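Local coordinates for protein ppBat (Bacteroides thetaiotaomicron VPI-5482, PDB 3CNE) that binds flavins such as lumichrome, riboflavin, FMN and FAD as a homodimer, and may serve as a flavin store rather than a protease, at residues A[96-99]-A[100-104]; A[116-120]-A[121-125]; A[78-81]-A[82-85]. All coordinates share one frame; numbering follows the deposited sequence.

Interaction 1. Residues A[96-99]-A[100-104]; sequences VIKT and FGEKG
Val96 meets Phe100 one helical turn further on. With CG1 anti to the backbone N (chi1 163°), the valine turns that methyl beside the phenylalanine, and CG1 lies 3.8 Å from CD1 of the Phe100 ring. The two side chains run alongside each other into the interior, where both reach Leu70 of strand 69-73. Val96 O also sits at the edge of the Phe100 ring, near its plane, while accepting the backbone N-H of Phe100 in an almost straight bond, N to O 3.1 Å. Ile97 takes part through its backbone: Gly101 N donates to Ile97 O, and the isoleucine side chain turns from the later residues to Met116 and Phe117 of helix 113-119 and to Met107 of strand 106-110. Lys98 extends outward. Its O receives Glu102 N at 2.8 Å, and its side chain passes obliquely by the glutamate, whose OE2 lies near CE. The charged ends do not close a salt bridge, since Lys98 NZ stays 4.1 Å from Glu102 OE2; any attraction between them is probably modest at this exposed site. Thr99 holds its OG1 beside its own N and bonded back to Glu95 O, which directs CG2 along the Lys103 chain, 3.5 Å from CE. The aliphatic part of Lys103 thus runs alongside the threonine methyl, and its NZ ends in a salt bridge with Asp65. Thr99 O takes Lys103 N at 2.9 Å, more bent than the preceding bonds. Beyond it Gly104, with positive phi, is the C-prime residue of a Schellman motif: Gly104 N bonds to Gly101 O, and Lys105 N to Phe100 O. This is the capped end of the helix in the beta-alpha-beta unit formed by strand 69-73, helix 88-102 and strand 106-110.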
ATOM      1  N   VAL A  96      -6.119  13.770  20.109  1.00 26.64           N
ATOM      2  CA  VAL A  96      -5.654  14.367  18.857  1.00 25.82           C
ATOM      3  C   VAL A  96      -6.771  14.494  17.834  1.00 24.81           C
ATOM      4  O   VAL A  96      -6.850  15.486  17.121  1.00 25.80           O
ATOM      5  CB  VAL A  96      -4.448  13.590  18.275  1.00 25.90           C
ATOM      6  CG1 VAL A  96      -4.244  13.933  16.810  1.00 24.69           C
ATOM      7  CG2 VAL A  96      -3.161  13.889  19.105  1.00 24.84           C
ATOM      8  N   ILE A  97      -7.645  13.500  17.767  1.00 24.68           N
ATOM      9  CA  ILE A  97      -8.747  13.544  16.788  1.00 24.80           C
ATOM     10  C   ILE A  97      -9.752  14.627  17.186  1.00 25.32           C
ATOM     11  O   ILE A  97     -10.250  15.379  16.332  1.00 25.00           O
ATOM     12  CB  ILE A  97      -9.442  12.207  16.659  1.00 24.24           C
ATOM     13  CG1 ILE A  97      -8.544  11.211  15.897  1.00 23.99           C
ATOM     14  CG2 ILE A  97     -10.788  12.350  15.980  1.00 23.45           C
ATOM     15  CD1 ILE A  97      -9.075   9.795  16.004  1.00 23.75           C
ATOM     16  N   LYS A  98     -10.051  14.687  18.483  1.00 25.95           N
ATOM     17  CA  LYS A  98     -10.956  15.728  19.003  1.00 27.03           C
ATOM     18  C   LYS A  98     -10.414  17.112  18.684  1.00 26.33           C
ATOM     19  O   LYS A  98     -11.144  17.953  18.181  1.00 27.46           O
ATOM     20  CB  LYS A  98     -11.200  15.565  20.505  1.00 26.87           C
ATOM     21  CG  LYS A  98     -12.435  16.343  21.019  1.00 28.23           C
ATOM     22  CD  LYS A  98     -12.530  16.253  22.552  1.00 29.50           C
ATOM     23  CE  LYS A  98     -13.664  17.152  23.128  1.00 32.80           C
ATOM     24  NZ  LYS A  98     -14.847  16.363  23.578  1.00 36.78           N
ATOM     25  N   THR A  99      -9.140  17.342  18.976  1.00 26.18           N
ATOM     26  CA  THR A  99      -8.525  18.638  18.767  1.00 26.76           C
ATOM     27  C   THR A  99      -8.533  19.061  17.294  1.00 27.02           C
ATOM     28  O   THR A  99      -8.954  20.161  16.979  1.00 25.87           O
ATOM     29  CB  THR A  99      -7.115  18.657  19.318  1.00 26.71           C
ATOM     30  OG1 THR A  99      -7.168  18.363  20.715  1.00 26.40           O
ATOM     31  CG2 THR A  99      -6.458  20.005  19.100  1.00 26.68           C
ATOM     32  N   PHE A 100      -8.092  18.180  16.394  1.00 27.29           N
ATOM     33  CA  PHE A 100      -8.185  18.460  14.963  1.00 27.30           C
ATOM     34  C   PHE A 100      -9.608  18.842  14.520  1.00 28.24           C
ATOM     35  O   PHE A 100      -9.784  19.789  13.771  1.00 28.10           O
ATOM     36  CB  PHE A 100      -7.688  17.253  14.156  1.00 27.88           C
ATOM     37  CG  PHE A 100      -6.211  17.295  13.835  1.00 27.43           C
ATOM     38  CD1 PHE A 100      -5.264  16.946  14.789  1.00 28.06           C
ATOM     39  CD2 PHE A 100      -5.772  17.692  12.565  1.00 26.88           C
ATOM     40  CE1 PHE A 100      -3.888  16.968  14.476  1.00 28.31           C
ATOM     41  CE2 PHE A 100      -4.411  17.699  12.242  1.00 25.34           C
ATOM     42  CZ  PHE A 100      -3.472  17.359  13.194  1.00 26.00           C
ATOM     43  N   GLY A 101     -10.610  18.085  14.976  1.00 29.02           N
ATOM     44  CA  GLY A 101     -11.997  18.288  14.577  1.00 29.69           C
ATOM     45  C   GLY A 101     -12.538  19.600  15.133  1.00 30.63           C
ATOM     46  O   GLY A 101     -13.132  20.393  14.396  1.00 30.21           O
ATOM     47  N   GLU A 102     -12.295  19.826  16.427  1.00 31.20           N
ATOM     48  CA  GLU A 102     -12.597  21.107  17.098  1.00 32.52           C
ATOM     49  C   GLU A 102     -11.963  22.320  16.399  1.00 32.10           C
ATOM     50  O   GLU A 102     -12.543  23.418  16.395  1.00 31.41           O
ATOM     51  CB  GLU A 102     -12.129  21.072  18.559  1.00 31.99           C
ATOM     52  CG  GLU A 102     -13.049  20.292  19.464  1.00 34.29           C
ATOM     53  CD  GLU A 102     -12.553  20.206  20.914  1.00 35.92           C
ATOM     54  OE1 GLU A 102     -11.392  20.615  21.218  1.00 39.23           O
ATOM     55  OE2 GLU A 102     -13.344  19.716  21.758  1.00 40.31           O
ATOM     56  N   LYS A 103     -10.776  22.133  15.814  1.00 31.14           N
ATOM     57  CA  LYS A 103     -10.097  23.247  15.163  1.00 31.07           C
ATOM     58  C   LYS A 103     -10.441  23.377  13.690  1.00 29.96           C
ATOM     59  O   LYS A 103      -9.803  24.141  12.965  1.00 29.32           O
ATOM     60  CB  LYS A 103      -8.580  23.203  15.384  1.00 31.27           C
ATOM     61  CG  LYS A 103      -8.152  23.410  16.824  1.00 32.39           C
ATOM     62  CD  LYS A 103      -6.615  23.386  16.956  1.00 33.08           C
ATOM     63  CE  LYS A 103      -6.178  23.455  18.424  1.00 36.89           C
ATOM     64  NZ  LYS A 103      -5.048  24.405  18.702  1.00 38.95           N
ATOM     65  N   GLY A 104     -11.439  22.618  13.246  1.00 29.38           N
ATOM     66  CA  GLY A 104     -11.952  22.738  11.878  1.00 28.66           C
ATOM     67  C   GLY A 104     -11.027  22.208  10.794  1.00 28.22           C
ATOM     68  O   GLY A 104     -11.118  22.627   9.632  1.00 27.97           O
TER

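Interaction 2. Residues A[116-120]-A[121-125]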
HETATM    1  N   MSE A 116     -13.715   5.989  14.686  1.00 30.87           N
HETATM    2  CA  MSE A 116     -12.741   6.662  15.552  1.00 30.08           C
HETATM    3  C   MSE A 116     -13.117   8.149  15.698  1.00 28.75           C
HETATM    4  O   MSE A 116     -13.068   8.714  16.793  1.00 27.21           O
HETATM    5  CB  MSE A 116     -11.323   6.482  15.007  1.00 30.61           C
HETATM    6  CG  MSE A 116     -10.878   5.013  14.974  1.00 34.09           C
HETATM    7 SE   MSE A 116     -10.710   4.297  16.807  1.00 45.08          SE
HETATM    8  CE  MSE A 116      -9.104   5.199  17.273  1.00 40.77           C
ATOM      9  N   PHE A 117     -13.480   8.771  14.577  1.00 27.91           N
ATOM     10  CA  PHE A 117     -13.968  10.142  14.577  1.00 27.64           C
ATOM     11  C   PHE A 117     -15.227  10.267  15.441  1.00 27.53           C
ATOM     12  O   PHE A 117     -15.292  11.146  16.301  1.00 28.10           O
ATOM     13  CB  PHE A 117     -14.236  10.642  13.133  1.00 27.10           C
ATOM     14  CG  PHE A 117     -12.998  10.740  12.254  1.00 25.42           C
ATOM     15  CD1 PHE A 117     -11.720  10.812  12.802  1.00 25.06           C
ATOM     16  CD2 PHE A 117     -13.131  10.804  10.861  1.00 25.97           C
ATOM     17  CE1 PHE A 117     -10.570  10.935  11.960  1.00 26.22           C
ATOM     18  CE2 PHE A 117     -12.003  10.926  10.022  1.00 26.26           C
ATOM     19  CZ  PHE A 117     -10.721  10.982  10.580  1.00 24.65           C
ATOM     20  N   ASP A 118     -16.200   9.372  15.230  1.00 27.70           N
ATOM     21  CA  ASP A 118     -17.471   9.408  15.937  1.00 28.43           C
ATOM     22  C   ASP A 118     -17.291   9.389  17.445  1.00 28.66           C
ATOM     23  O   ASP A 118     -17.957  10.149  18.155  1.00 27.50           O
ATOM     24  CB  ASP A 118     -18.398   8.255  15.510  1.00 29.26           C
ATOM     25  CG  ASP A 118     -19.709   8.190  16.355  1.00 32.62           C
ATOM     26  OD1 ASP A 118     -19.728   8.632  17.519  1.00 39.21           O
ATOM     27  OD2 ASP A 118     -20.739   7.682  15.890  1.00 34.51           O
ATOM     28  N   PHE A 119     -16.381   8.535  17.918  1.00 28.53           N
ATOM     29  CA  PHE A 119     -16.111   8.371  19.347  1.00 28.87           C
ATOM     30  C   PHE A 119     -15.829   9.701  20.022  1.00 28.59           C
ATOM     31  O   PHE A 119     -16.131   9.884  21.206  1.00 29.05           O
ATOM     32  CB  PHE A 119     -14.911   7.426  19.576  1.00 29.58           C
ATOM     33  CG  PHE A 119     -15.203   5.963  19.327  1.00 29.02           C
ATOM     34  CD1 PHE A 119     -16.495   5.501  19.168  1.00 31.40           C
ATOM     35  CD2 PHE A 119     -14.158   5.038  19.326  1.00 30.93           C
ATOM     36  CE1 PHE A 119     -16.751   4.147  18.969  1.00 32.61           C
ATOM     37  CE2 PHE A 119     -14.389   3.693  19.128  1.00 31.04           C
ATOM     38  CZ  PHE A 119     -15.688   3.237  18.954  1.00 31.86           C
ATOM     39  N   THR A 120     -15.227  10.624  19.278  1.00 28.01           N
ATOM     40  CA  THR A 120     -14.877  11.928  19.826  1.00 27.32           C
ATOM     41  C   THR A 120     -16.049  12.909  19.703  1.00 27.38           C
ATOM     42  O   THR A 120     -15.984  14.005  20.236  1.00 27.49           O
ATOM     43  CB  THR A 120     -13.624  12.544  19.138  1.00 27.02           C
ATOM     44  OG1 THR A 120     -13.979  12.979  17.831  1.00 25.76           O
ATOM     45  CG2 THR A 120     -12.476  11.512  19.043  1.00 26.77           C
ATOM     46  N   GLY A 121     -17.112  12.512  19.012  1.00 27.04           N
ATOM     47  CA  GLY A 121     -18.262  13.392  18.811  1.00 27.68           C
ATOM     48  C   GLY A 121     -18.169  14.401  17.666  1.00 28.50           C
ATOM     49  O   GLY A 121     -19.178  14.997  17.283  1.00 27.75           O
ATOM     50  N   ILE A 122     -16.974  14.582  17.096  1.00 28.81           N
ATOM     51  CA  ILE A 122     -16.782  15.634  16.095  1.00 29.27           C
ATOM     52  C   ILE A 122     -17.648  15.439  14.852  1.00 29.70           C
ATOM     53  O   ILE A 122     -17.813  16.361  14.046  1.00 29.55           O
ATOM     54  CB  ILE A 122     -15.293  15.805  15.680  1.00 28.95           C
ATOM     55  CG1 ILE A 122     -14.751  14.503  15.051  1.00 29.50           C
ATOM     56  CG2 ILE A 122     -14.467  16.296  16.875  1.00 28.48           C
ATOM     57  CD1 ILE A 122     -13.410  14.659  14.371  1.00 29.10           C
ATOM     58  N   THR A 123     -18.175  14.230  14.686  1.00 29.94           N
ATOM     59  CA  THR A 123     -18.955  13.907  13.506  1.00 30.49           C
ATOM     60  C   THR A 123     -20.426  14.313  13.597  1.00 30.43           C
ATOM     61  O   THR A 123     -21.165  14.013  12.681  1.00 30.39           O
ATOM     62  CB  THR A 123     -18.878  12.398  13.158  1.00 30.75           C
ATOM     63  OG1 THR A 123     -19.339  11.624  14.275  1.00 32.73           O
ATOM     64  CG2 THR A 123     -17.447  11.978  12.801  1.00 31.07           C
ATOM     65  N   LYS A 124     -20.846  14.970  14.685  1.00 30.87           N
ATOM     66  CA  LYS A 124     -22.262  15.332  14.901  1.00 31.65           C
ATOM     67  C   LYS A 124     -22.905  15.788  13.590  1.00 30.62           C
ATOM     68  O   LYS A 124     -22.425  16.734  12.989  1.00 30.42           O
ATOM     69  CB  LYS A 124     -22.429  16.471  15.922  1.00 32.71           C
ATOM     70  CG  LYS A 124     -21.552  16.414  17.176  1.00 36.12           C
ATOM     71  CD  LYS A 124     -22.287  15.797  18.385  1.00 40.93           C
ATOM     72  CE  LYS A 124     -21.368  15.642  19.582  1.00 42.55           C
ATOM     73  NZ  LYS A 124     -21.943  14.662  20.582  1.00 44.98           N
ATOM     74  N   GLY A 125     -23.954  15.090  13.160  1.00 29.82           N
ATOM     75  CA  GLY A 125     -24.766  15.487  11.997  1.00 30.15           C
ATOM     76  C   GLY A 125     -24.139  15.385  10.613  1.00 30.05           C
ATOM     77  O   GLY A 125     -24.726  15.850   9.631  1.00 29.46           O
TER
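Gly121 N donates to Asp118 O at 2.7 Å, drawing the chain round at the end of helix 113-119. The donor stands above the carbonyl plane, 55° out of it, rather than on a lone pair. Beside this bond Thr120 OG1 touches Ile122, 3.3 Å from its CG1, and accepts a long, weak bond from Ile122 N at 3.5 Å. That hydroxyl lies between its own N and carbonyl carbon (chi1 73°), which folds it back to donate to Phe117 O, 2.7 Å away and in the carbonyl plane. Phe117 O takes Thr120 N as well, so two donors from one residue grip it. Thr123 adds two more contacts: its CG2 packs 3.5 Å from Phe117 CB, and its OG1 rests 3.3 Å from Asp118 CA, with the threonine and aspartate side chains crossing at about a right angle. Ile122 CD1 lies 4.3 Å from Phe117 CB and oblique to its ring.

Further out, Asp118 OD2 accepts the backbone N-H groups of Gln139 and Asn140, which ties the helix to the 139-140 loop; Gly125 is also backbone-bonded to Asn140. Phe117 is buried against Leu70 and Phe72 of strand 69-73, while Ile122 and Thr123 lean on Phe154 of strand 154-157. Gly121 adopts a positive phi of 83° and begins a type I beta turn to Lys124; a side chain at this position would collide with Thr120 O, so the backbone shape suits only a residue without one.

The chemistry is that of a helix end where a threonine hydroxyl answers a late helical carbonyl, and a more distant loop answers the aspartate. The buried Asp118, whose OD2 accepts two N-H groups, is probably stabilised in its ionised form.

Interaction 3. Residues A[78-81]-A[82-85]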
ATOM      1  N   VAL A  78      -7.523  -1.443  15.046  1.00 21.96           N
ATOM      2  CA  VAL A  78      -8.728  -0.684  15.434  1.00 22.20           C
ATOM      3  C   VAL A  78      -9.809  -1.545  16.127  1.00 22.94           C
ATOM      4  O   VAL A  78     -10.380  -1.120  17.128  1.00 24.49           O
ATOM      5  CB  VAL A  78      -9.322   0.067  14.232  1.00 22.62           C
ATOM      6  CG1 VAL A  78     -10.622   0.755  14.609  1.00 23.16           C
ATOM      7  CG2 VAL A  78      -8.281   1.079  13.711  1.00 20.42           C
ATOM      8  N   PRO A  79     -10.105  -2.737  15.601  1.00 23.61           N
ATOM      9  CA  PRO A  79     -11.070  -3.585  16.337  1.00 24.47           C
ATOM     10  C   PRO A  79     -10.627  -4.065  17.742  1.00 25.05           C
ATOM     11  O   PRO A  79     -11.440  -4.640  18.478  1.00 26.39           O
ATOM     12  CB  PRO A  79     -11.290  -4.755  15.383  1.00 23.93           C
ATOM     13  CG  PRO A  79     -10.917  -4.201  14.017  1.00 24.34           C
ATOM     14  CD  PRO A  79      -9.701  -3.373  14.334  1.00 23.25           C
ATOM     15  N   VAL A  80      -9.379  -3.808  18.143  1.00 25.56           N
ATOM     16  CA  VAL A  80      -9.001  -4.043  19.553  1.00 26.34           C
ATOM     17  C   VAL A  80      -8.828  -2.758  20.341  1.00 27.12           C
ATOM     18  O   VAL A  80      -8.525  -2.800  21.526  1.00 27.18           O
ATOM     19  CB  VAL A  80      -7.732  -4.951  19.739  1.00 26.43           C
ATOM     20  CG1 VAL A  80      -8.033  -6.351  19.285  1.00 26.30           C
ATOM     21  CG2 VAL A  80      -6.486  -4.386  19.036  1.00 24.92           C
ATOM     22  N   PHE A  81      -9.025  -1.619  19.674  1.00 27.72           N
ATOM     23  CA  PHE A  81      -8.863  -0.314  20.294  1.00 28.89           C
ATOM     24  C   PHE A  81      -9.612  -0.233  21.630  1.00 30.14           C
ATOM     25  O   PHE A  81      -9.068   0.270  22.618  1.00 29.87           O
ATOM     26  CB  PHE A  81      -9.337   0.784  19.334  1.00 28.62           C
ATOM     27  CG  PHE A  81      -9.371   2.156  19.947  1.00 28.82           C
ATOM     28  CD1 PHE A  81      -8.220   2.939  20.005  1.00 28.16           C
ATOM     29  CD2 PHE A  81     -10.559   2.679  20.448  1.00 29.68           C
ATOM     30  CE1 PHE A  81      -8.267   4.218  20.567  1.00 29.09           C
ATOM     31  CE2 PHE A  81     -10.601   3.944  21.027  1.00 28.32           C
ATOM     32  CZ  PHE A  81      -9.440   4.707  21.082  1.00 26.78           C
ATOM     33  N   GLN A  82     -10.844  -0.757  21.645  1.00 31.60           N
ATOM     34  CA  GLN A  82     -11.744  -0.650  22.805  1.00 34.23           C
ATOM     35  C   GLN A  82     -11.266  -1.425  24.019  1.00 33.55           C
ATOM     36  O   GLN A  82     -11.416  -0.933  25.139  1.00 33.98           O
ATOM     37  CB  GLN A  82     -13.196  -1.000  22.453  1.00 33.73           C
ATOM     38  CG  GLN A  82     -13.956   0.191  21.820  1.00 38.25           C
ATOM     39  CD  GLN A  82     -15.504   0.074  21.875  1.00 38.66           C
ATOM     40  OE1 GLN A  82     -16.090  -0.331  22.898  1.00 45.73           O
ATOM     41  NE2 GLN A  82     -16.160   0.449  20.772  1.00 43.70           N
ATOM     42  N   GLN A  83     -10.682  -2.613  23.793  1.00 32.89           N
ATOM     43  CA  GLN A  83     -10.037  -3.422  24.840  1.00 32.91           C
ATOM     44  C   GLN A  83      -8.851  -2.748  25.502  1.00 32.16           C
ATOM     45  O   GLN A  83      -8.472  -3.120  26.621  1.00 31.89           O
ATOM     46  CB  GLN A  83      -9.430  -4.706  24.266  1.00 33.05           C
ATOM     47  CG  GLN A  83     -10.338  -5.648  23.583  1.00 37.03           C
ATOM     48  CD  GLN A  83      -9.572  -6.836  23.032  1.00 42.33           C
ATOM     49  OE1 GLN A  83      -8.470  -7.172  23.511  1.00 43.52           O
ATOM     50  NE2 GLN A  83     -10.141  -7.475  22.025  1.00 43.41           N
ATOM     51  N   TYR A  84      -8.206  -1.841  24.780  1.00 31.20           N
ATOM     52  CA  TYR A  84      -6.895  -1.348  25.196  1.00 30.30           C
ATOM     53  C   TYR A  84      -6.867   0.076  25.699  1.00 30.61           C
ATOM     54  O   TYR A  84      -6.173   0.927  25.146  1.00 29.68           O
ATOM     55  CB  TYR A  84      -5.884  -1.538  24.070  1.00 30.62           C
ATOM     56  CG  TYR A  84      -5.464  -2.970  23.853  1.00 27.89           C
ATOM     57  CD1 TYR A  84      -5.166  -3.805  24.937  1.00 29.74           C
ATOM     58  CD2 TYR A  84      -5.347  -3.492  22.566  1.00 28.24           C
ATOM     59  CE1 TYR A  84      -4.759  -5.128  24.740  1.00 29.61           C
ATOM     60  CE2 TYR A  84      -4.930  -4.823  22.356  1.00 25.00           C
ATOM     61  CZ  TYR A  84      -4.660  -5.632  23.448  1.00 29.36           C
ATOM     62  OH  TYR A  84      -4.242  -6.942  23.241  1.00 29.92           O
ATOM     63  N   ALA A  85      -7.593   0.321  26.792  1.00 31.53           N
ATOM     64  CA  ALA A  85      -7.746   1.678  27.341  1.00 31.26           C
ATOM     65  C   ALA A  85      -6.488   2.110  28.078  1.00 31.29           C
ATOM     66  O   ALA A  85      -6.271   3.297  28.313  1.00 30.59           O
ATOM     67  CB  ALA A  85      -8.963   1.731  28.275  1.00 32.03           C
TER
HETATM   68  O   HOH W   1     -12.364  -1.172  19.101  1.00 27.29           O
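Val80 holds CG2 between its backbone N and carbonyl carbon, with CG1 beside the N (chi1 -67°), and Tyr84 has CG anti to its carbonyl carbon (chi1 -73°), which lays the two side chains alongside each other. CG2 of Val80 then touches the rim of the tyrosine ring, 3.7 Å from CE2, and Val80 CB stands almost as near the same atom. The other methyl, Val80 CG1, meets the amide end of Gln83, 3.6 Å from its NE2, as the glutamine, extended beyond CG, crosses the valine obliquely. Gln83 OE1 in turn lies over one face of the Tyr84 ring, 4.1 Å above its plane and offset toward the rim. An alanine in place of Val80 would remove both methyls and would probably leave the CE2 side of the Tyr84 ring and the Gln83 amide without these methyl contacts and freer to turn.

Under these side chains the backbone bends back on itself. Tyr84 N bonds to Phe81 O at 3.1 Å, its donor well above the carbonyl plane, and more weakly to Val80 O at 3.4 Å. Phe81 N likewise reaches back to Val78 O. A water bridges Val78 and Gln82: it donates to Val78 O, 2.8 Å away, and accepts from Gln82 N at 3.0 Å, joining two backbone groups that do not meet directly.

This part of the chain belongs to the loop between strand 69-73 and helix 88-102, at the surface of the chain. Val80, Gln83 and Tyr84 lie on its outer side, whereas Phe81 turns inward, set against Asn90, Leu93 and Met94 of helix 88-102 and against Met116 and Phe119 of helix 113-119.

Interactions 1 and 2 adjoin: Ile97 CG2 packs 3.6 Å from Thr120 CG2, and Ile122 CD1 reaches Gly101, so the ends of helices 88-102 and 113-119 lie against each other. Both are partly buried, with apolar residues turned to the central sheet. Interaction 3 is a surface contact in the loop leading to helix 88-102; its Phe81 and Gln82 touch Met116 and Phe119 of interaction 2, but it does not touch interaction 1. The chemistry follows place: regular helical bonds and a Schellman end in 96-104, a threonine hydroxyl and a buried carboxylate in 116-125, and bent backbone bonds, a water bridge and exposed amide-aromatic packing in 78-85.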